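Local coordinates for L0028 (Mitochondria associated protein) (Escherichia coli, PDB 3GCG) that probably acts as a type III secretion effector that is associated with mitochondria and switches on a host Rho-family GTPase by promoting nucleotide exchange, at residues I52-T55 with V56-L60; I155-I158 with T159-A162; S69-S72 with K73-G77. All coordinates share one frame; numbering follows the deposited sequence.

From the N terminus, contact 1 comes first, within helix 41-67. The chain then leaves that helix, and contact 3 spans the short connection into helix 73-87 and the first turn of that helix. Contact 2 lies much later, in the last helix, 152-166. Each contact joins residues adjacent in sequence, so none closes a long loop, and the three run in series without nesting or crossing. Contact 1 is the hub: its T55, V56 and T59 pack on I155, K156 and T159 of contact 2, and N57 and L60 meet K76 of contact 3. Contacts 2 and 3 do not touch, their nearest atoms being about 7 Å apart.

Contact 1: residues I52-T55 with V56-L60; sequences ISRT and VNRTL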
loop_
_atom_site.group_PDB
_atom_site.type_symbol
_atom_site.label_atom_id
_atom_site.label_comp_id
_atom_site.label_asym_id
_atom_site.label_seq_id
_atom_site.Cartn_x
_atom_site.Cartn_y
_atom_site.Cartn_z
ATOM N N ILE B 52 -13.542 -0.599 5.381
ATOM C CA ILE B 52 -14.780 -0.060 4.850
ATOM C C ILE B 52 -14.499 1.022 3.809
ATOM O O ILE B 52 -15.168 1.074 2.774
ATOM C CB ILE B 52 -15.640 0.529 5.972
ATOM C CG1 ILE B 52 -16.086 -0.585 6.921
ATOM C CG2 ILE B 52 -16.855 1.246 5.382
ATOM C CD1 ILE B 52 -16.779 -0.058 8.183
ATOM N N SER B 53 -13.512 1.879 4.090
ATOM C CA SER B 53 -13.132 2.957 3.172
ATOM C C SER B 53 -12.581 2.392 1.881
ATOM O O SER B 53 -12.828 2.924 0.802
ATOM C CB SER B 53 -12.067 3.865 3.793
ATOM O OG SER B 53 -12.588 4.586 4.889
ATOM N N ARG B 54 -11.814 1.318 1.987
ATOM C CA ARG B 54 -11.252 0.720 0.796
ATOM C C ARG B 54 -12.385 0.063 0.004
ATOM O O ARG B 54 -12.404 0.127 -1.223
ATOM C CB ARG B 54 -10.136 -0.258 1.186
ATOM C CG ARG B 54 -10.427 -1.721 1.057
ATOM C CD ARG B 54 -9.917 -2.277 -0.252
ATOM N NE ARG B 54 -9.939 -3.736 -0.228
ATOM C CZ ARG B 54 -9.003 -4.490 0.339
ATOM N NH1 ARG B 54 -7.950 -3.927 0.920
ATOM N NH2 ARG B 54 -9.138 -5.812 0.359
ATOM N N THR B 55 -13.343 -0.538 0.706
ATOM C CA THR B 55 -14.498 -1.160 0.050
ATOM C C THR B 55 -15.219 -0.066 -0.738
ATOM O O THR B 55 -15.647 -0.279 -1.868
ATOM C CB THR B 55 -15.482 -1.777 1.079
ATOM O OG1 THR B 55 -14.838 -2.848 1.775
ATOM C CG2 THR B 55 -16.711 -2.341 0.383
ATOM N N VAL B 56 -15.334 1.114 -0.133
ATOM C CA VAL B 56 -15.986 2.236 -0.792
ATOM C C VAL B 56 -15.175 2.692 -1.999
ATOM O O VAL B 56 -15.723 2.877 -3.079
ATOM C CB VAL B 56 -16.166 3.433 0.163
ATOM C CG1 VAL B 56 -16.652 4.636 -0.612
ATOM C CG2 VAL B 56 -17.157 3.086 1.264
ATOM N N ASN B 57 -13.872 2.880 -1.817
ATOM C CA ASN B 57 -13.015 3.310 -2.918
ATOM C C ASN B 57 -12.999 2.303 -4.060
ATOM O O ASN B 57 -12.889 2.671 -5.221
ATOM C CB ASN B 57 -11.587 3.548 -2.429
ATOM C CG ASN B 57 -11.371 4.963 -1.967
ATOM O OD1 ASN B 57 -11.745 5.905 -2.653
ATOM N ND2 ASN B 57 -10.759 5.126 -0.800
ATOM N N ARG B 58 -13.106 1.032 -3.706
ATOM C CA ARG B 58 -13.118 -0.061 -4.667
ATOM C C ARG B 58 -14.377 0.041 -5.523
ATOM O O ARG B 58 -14.344 -0.191 -6.733
ATOM C CB ARG B 58 -13.127 -1.388 -3.912
ATOM C CG ARG B 58 -12.484 -2.533 -4.637
ATOM C CD ARG B 58 -11.481 -3.214 -3.714
ATOM N NE ARG B 58 -10.309 -3.659 -4.455
ATOM C CZ ARG B 58 -10.229 -4.808 -5.114
ATOM N NH1 ARG B 58 -11.248 -5.657 -5.121
ATOM N NH2 ARG B 58 -9.137 -5.090 -5.796
ATOM N N THR B 59 -15.491 0.375 -4.878
ATOM C CA THR B 59 -16.761 0.502 -5.580
ATOM C C THR B 59 -16.693 1.701 -6.524
ATOM O O THR B 59 -17.232 1.666 -7.632
ATOM C CB THR B 59 -17.929 0.683 -4.583
ATOM O OG1 THR B 59 -17.943 -0.413 -3.659
ATOM C CG2 THR B 59 -19.255 0.724 -5.317
ATOM N N LEU B 60 -16.028 2.762 -6.080
ATOM C CA LEU B 60 -15.888 3.945 -6.913
ATOM C C LEU B 60 -15.018 3.619 -8.121
ATOM O O LEU B 60 -15.323 4.040 -9.236
ATOM C CB LEU B 60 -15.272 5.095 -6.110
ATOM C CG LEU B 60 -16.265 5.832 -5.209
ATOM C CD1 LEU B 60 -15.537 6.779 -4.270
ATOM C CD2 LEU B 60 -17.244 6.586 -6.089
#
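The side chains of R54 and R58, one turn apart on helix 41-67, lie side by side and point the same way, with their guanidinium planes turned 61° against each other, so they do not stack. R58 CD approaches R54 NE obliquely at 3.8 Å, and the aliphatic parts meet where R54 CD lies 3.9 Å from R58 CD. A bend at chi2 in each chain goes with this meeting of the two CD atoms. R54 NH2 forms a salt bridge with E136, to which R58 NH1 makes only a long, weak ion pair; R58 NH2 is held by an acidic side chain of the chain of another protein.

Beneath them the helix keeps its usual ladder, with R58 N 2.7 Å from R54 O and N57 N 2.8 Å from S53 O. T59 adds a second grip one residue on. With OG1 beside the backbone N (chi1 -56°), its hydroxyl donates to T55 O at 2.9 Å, while T59 N reaches the same oxygen at 3.1 Å from the opposite face of the carbonyl plane. A valine in its place would probably leave T55 O with the amide as its one remaining donor within this turn. Two donors thus satisfy this carbonyl, and the two cationic groups, with NE of R58 buried without a partner, are probably steadied by carboxylates, one of them contributed by the bound protein.

Contact 2: residues I155-I158 with T159-A162; sequences IKAI and TQNA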
loop_
_atom_site.group_PDB
_atom_site.type_symbol
_atom_site.label_atom_id
_atom_site.label_comp_id
_atom_site.label_asym_id
_atom_site.label_seq_id
_atom_site.Cartn_x
_atom_site.Cartn_y
_atom_site.Cartn_z
ATOM N N ILE B 155 -22.300 -2.458 2.187
ATOM C CA ILE B 155 -21.447 -1.286 1.991
ATOM C C ILE B 155 -21.430 -0.911 0.505
ATOM O O ILE B 155 -21.593 0.258 0.147
ATOM C CB ILE B 155 -20.001 -1.580 2.462
ATOM C CG1 ILE B 155 -19.985 -1.812 3.970
ATOM C CG2 ILE B 155 -19.078 -0.434 2.102
ATOM C CD1 ILE B 155 -18.658 -2.316 4.480
ATOM N N LYS B 156 -21.230 -1.909 -0.353
ATOM C CA LYS B 156 -21.211 -1.701 -1.802
ATOM C C LYS B 156 -22.509 -1.090 -2.327
ATOM O O LYS B 156 -22.486 -0.139 -3.107
ATOM C CB LYS B 156 -20.986 -3.023 -2.535
ATOM C CG LYS B 156 -19.562 -3.557 -2.496
ATOM C CD LYS B 156 -19.401 -4.723 -3.479
ATOM C CE LYS B 156 -17.961 -5.213 -3.539
ATOM N NZ LYS B 156 -17.765 -6.282 -4.567
ATOM N N ALA B 157 -23.637 -1.659 -1.911
ATOM C CA ALA B 157 -24.952 -1.187 -2.345
ATOM C C ALA B 157 -25.188 0.251 -1.881
ATOM O O ALA B 157 -25.605 1.106 -2.656
ATOM C CB ALA B 157 -26.043 -2.109 -1.797
ATOM N N ILE B 158 -24.919 0.507 -0.605
ATOM C CA ILE B 158 -25.079 1.841 -0.056
ATOM C C ILE B 158 -24.237 2.831 -0.862
ATOM O O ILE B 158 -24.703 3.918 -1.204
ATOM C CB ILE B 158 -24.642 1.875 1.417
ATOM C CG1 ILE B 158 -25.608 1.030 2.255
ATOM C CG2 ILE B 158 -24.572 3.314 1.908
ATOM C CD1 ILE B 158 -25.232 0.939 3.723
ATOM N N THR B 159 -23.002 2.445 -1.175
ATOM C CA THR B 159 -22.107 3.303 -1.952
ATOM C C THR B 159 -22.669 3.550 -3.352
ATOM O O THR B 159 -22.697 4.688 -3.826
ATOM C CB THR B 159 -20.701 2.675 -2.083
ATOM O OG1 THR B 159 -20.138 2.482 -0.779
ATOM C CG2 THR B 159 -19.785 3.573 -2.906
ATOM N N GLN B 160 -23.110 2.479 -4.010
ATOM C CA GLN B 160 -23.684 2.576 -5.352
ATOM C C GLN B 160 -24.808 3.607 -5.370
ATOM O O GLN B 160 -24.936 4.402 -6.309
ATOM C CB GLN B 160 -24.245 1.217 -5.800
ATOM C CG GLN B 160 -23.192 0.187 -6.167
ATOM C CD GLN B 160 -23.793 -1.138 -6.612
ATOM O OE1 GLN B 160 -24.513 -1.794 -5.854
ATOM N NE2 GLN B 160 -23.492 -1.543 -7.846
ATOM N N ASN B 161 -25.624 3.578 -4.324
ATOM C CA ASN B 161 -26.747 4.493 -4.194
ATOM C C ASN B 161 -26.249 5.919 -3.967
ATOM O O ASN B 161 -26.931 6.878 -4.316
ATOM C CB ASN B 161 -27.643 4.053 -3.032
ATOM C CG ASN B 161 -29.090 4.454 -3.232
ATOM O OD1 ASN B 161 -29.605 5.337 -2.544
ATOM N ND2 ASN B 161 -29.754 3.810 -4.189
ATOM N N ALA B 162 -25.067 6.054 -3.371
ATOM C CA ALA B 162 -24.484 7.373 -3.131
ATOM C C ALA B 162 -23.985 7.896 -4.473
ATOM O O ALA B 162 -24.235 9.045 -4.843
ATOM C CB ALA B 162 -23.321 7.271 -2.142
#
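T159 carries this turn of helix 152-166, and it grips I155 O twice. Its backbone N-H makes the regular helical bond, 2.9 Å from T159 N to I155 O, while OG1 donates to the same oxygen at 2.8 Å. The hydroxyl arrives from well above the carbonyl plane, 38° out of it, and the amide comes from the opposite face, so the two donors do not compete for one approach. A chi1 of -60° sets OG1 beside the threonine's own backbone N, within reach of the carbonyl one turn back, and sends CG2 anti to that N.

In I158, just before it, CB is directed away from the following residues overall, though CB itself touches T159 N. The I158 carbonyl is held more loosely: A162 N approaches I158 O at 3.1 Å in a bond that is weak because the N-H points poorly at the oxygen. Q160 lies on a more exposed side of the helix. Its CG rests 3.2 Å from K156 O, the carbonyl that also accepts Q160 N, and the extended chain runs alongside the preceding turn, with OE1 3.6 Å from A157 CA.

The helix thus has two unlike sides. K156, A157, Q160 and N161 are largely exposed, although K156 still touches T59 of helix 41-67, whereas I155 and T159 turn inward onto that helix, where they meet T55, V56 and T59. I158 leans instead on A86 and L87 of helix 73-87, and T159 and A162 reach V83 and I79 of that helix, so the turn spans both neighbours in this all-helical fold.

Contact 3: residues S69-S72 with K73-G77; sequences SVIS and KETKG
I71 and T75 meet at the start of helix 73-87, where S72 occupies the N-cap position. The isoleucine points its CB toward the helix, and from there CG1, anti to the backbone N (chi1 168°), presses on the threonine, 3.4 Å from T75 CB, tighter than usual van der Waals contact. The terminal CD1 continues across the first turn: it lies 3.7 Å from T75 CG2, comes close to the backbone of K76, 3.4 Å from its CA, and ends 3.9 Å from K76 CB. The residue before the cap and the fourth after it are the positions joined in a hydrophobic staple, and here the aliphatic root of a lysine takes the second place. I71 also packs against C64, tying the first turn to the preceding helix 41-67.

S72 O opens the helical ladder, accepting K76 N at 2.8 Å in the carbonyl plane. The threonine hydroxyl is joined to the backbone of S72 through solvent, since one water accepts S72 N at 2.7 Å and is also hydrogen-bonded to T75 OG1, 2.9 Å away.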
loop_
_atom_site.group_PDB
_atom_site.type_symbol
_atom_site.label_atom_id
_atom_site.label_comp_id
_atom_site.label_asym_id
_atom_site.label_seq_id
_atom_site.Cartn_x
_atom_site.Cartn_y
_atom_site.Cartn_z
ATOM N N SER B 69 -16.006 7.382 -16.420
ATOM C CA SER B 69 -16.287 8.643 -15.755
ATOM C C SER B 69 -15.102 9.116 -14.931
ATOM O O SER B 69 -14.182 8.357 -14.641
ATOM C CB SER B 69 -17.507 8.505 -14.840
ATOM O OG SER B 69 -18.693 8.298 -15.587
ATOM N N VAL B 70 -15.137 10.390 -14.568
ATOM C CA VAL B 70 -14.106 10.990 -13.745
ATOM C C VAL B 70 -14.848 11.794 -12.699
ATOM O O VAL B 70 -15.515 12.777 -13.023
ATOM C CB VAL B 70 -13.199 11.945 -14.542
ATOM C CG1 VAL B 70 -12.316 12.742 -13.582
ATOM C CG2 VAL B 70 -12.332 11.154 -15.516
ATOM N N ILE B 71 -14.753 11.361 -11.450
ATOM C CA ILE B 71 -15.421 12.054 -10.358
ATOM C C ILE B 71 -14.426 12.938 -9.619
ATOM O O ILE B 71 -13.373 12.470 -9.183
ATOM C CB ILE B 71 -16.039 11.051 -9.366
ATOM C CG1 ILE B 71 -16.464 11.776 -8.088
ATOM C CG2 ILE B 71 -15.044 9.948 -9.063
ATOM C CD1 ILE B 71 -16.888 10.854 -6.973
ATOM N N SER B 72 -14.760 14.217 -9.483
ATOM C CA SER B 72 -13.891 15.154 -8.784
ATOM C C SER B 72 -13.778 14.753 -7.318
ATOM O O SER B 72 -14.694 14.154 -6.749
ATOM C CB SER B 72 -14.436 16.581 -8.885
ATOM O OG SER B 72 -15.664 16.707 -8.195
ATOM N N LYS B 73 -12.646 15.091 -6.715
ATOM C CA LYS B 73 -12.395 14.763 -5.322
ATOM C C LYS B 73 -13.454 15.400 -4.431
ATOM O O LYS B 73 -13.689 14.943 -3.315
ATOM C CB LYS B 73 -10.999 15.235 -4.920
ATOM C CG LYS B 73 -9.896 14.792 -5.884
ATOM C CD LYS B 73 -9.416 13.355 -5.662
ATOM C CE LYS B 73 -8.292 13.019 -6.651
ATOM N NZ LYS B 73 -7.350 11.964 -6.161
ATOM N N GLU B 74 -14.091 16.460 -4.919
ATOM C CA GLU B 74 -15.144 17.114 -4.146
ATOM C C GLU B 74 -16.283 16.111 -4.060
ATOM O O GLU B 74 -16.708 15.710 -2.976
ATOM C CB GLU B 74 -15.648 18.377 -4.849
ATOM C CG GLU B 74 -16.574 19.218 -3.971
ATOM C CD GLU B 74 -17.184 20.408 -4.702
ATOM O OE1 GLU B 74 -16.447 21.092 -5.448
ATOM O OE2 GLU B 74 -18.397 20.666 -4.519
ATOM N N THR B 75 -16.761 15.705 -5.229
ATOM C CA THR B 75 -17.843 14.742 -5.335
ATOM C C THR B 75 -17.483 13.466 -4.584
ATOM O O THR B 75 -18.328 12.862 -3.936
ATOM C CB THR B 75 -18.129 14.416 -6.808
ATOM O OG1 THR B 75 -18.342 15.639 -7.525
ATOM C CG2 THR B 75 -19.371 13.546 -6.934
ATOM N N LYS B 76 -16.223 13.060 -4.663
ATOM C CA LYS B 76 -15.789 11.863 -3.953
ATOM C C LYS B 76 -16.058 12.057 -2.454
ATOM O O LYS B 76 -16.533 11.146 -1.775
ATOM C CB LYS B 76 -14.304 11.622 -4.199
ATOM C CG LYS B 76 -13.747 10.362 -3.577
ATOM C CD LYS B 76 -12.254 10.271 -3.865
ATOM C CE LYS B 76 -11.593 9.065 -3.202
ATOM N NZ LYS B 76 -10.157 8.963 -3.616
ATOM N N GLY B 77 -15.767 13.254 -1.954
ATOM C CA GLY B 77 -16.000 13.546 -0.551
ATOM C C GLY B 77 -17.474 13.482 -0.187
ATOM O O GLY B 77 -17.843 12.957 0.868
HETATM O O HOH W 1 -17.194 15.184 -10.188
#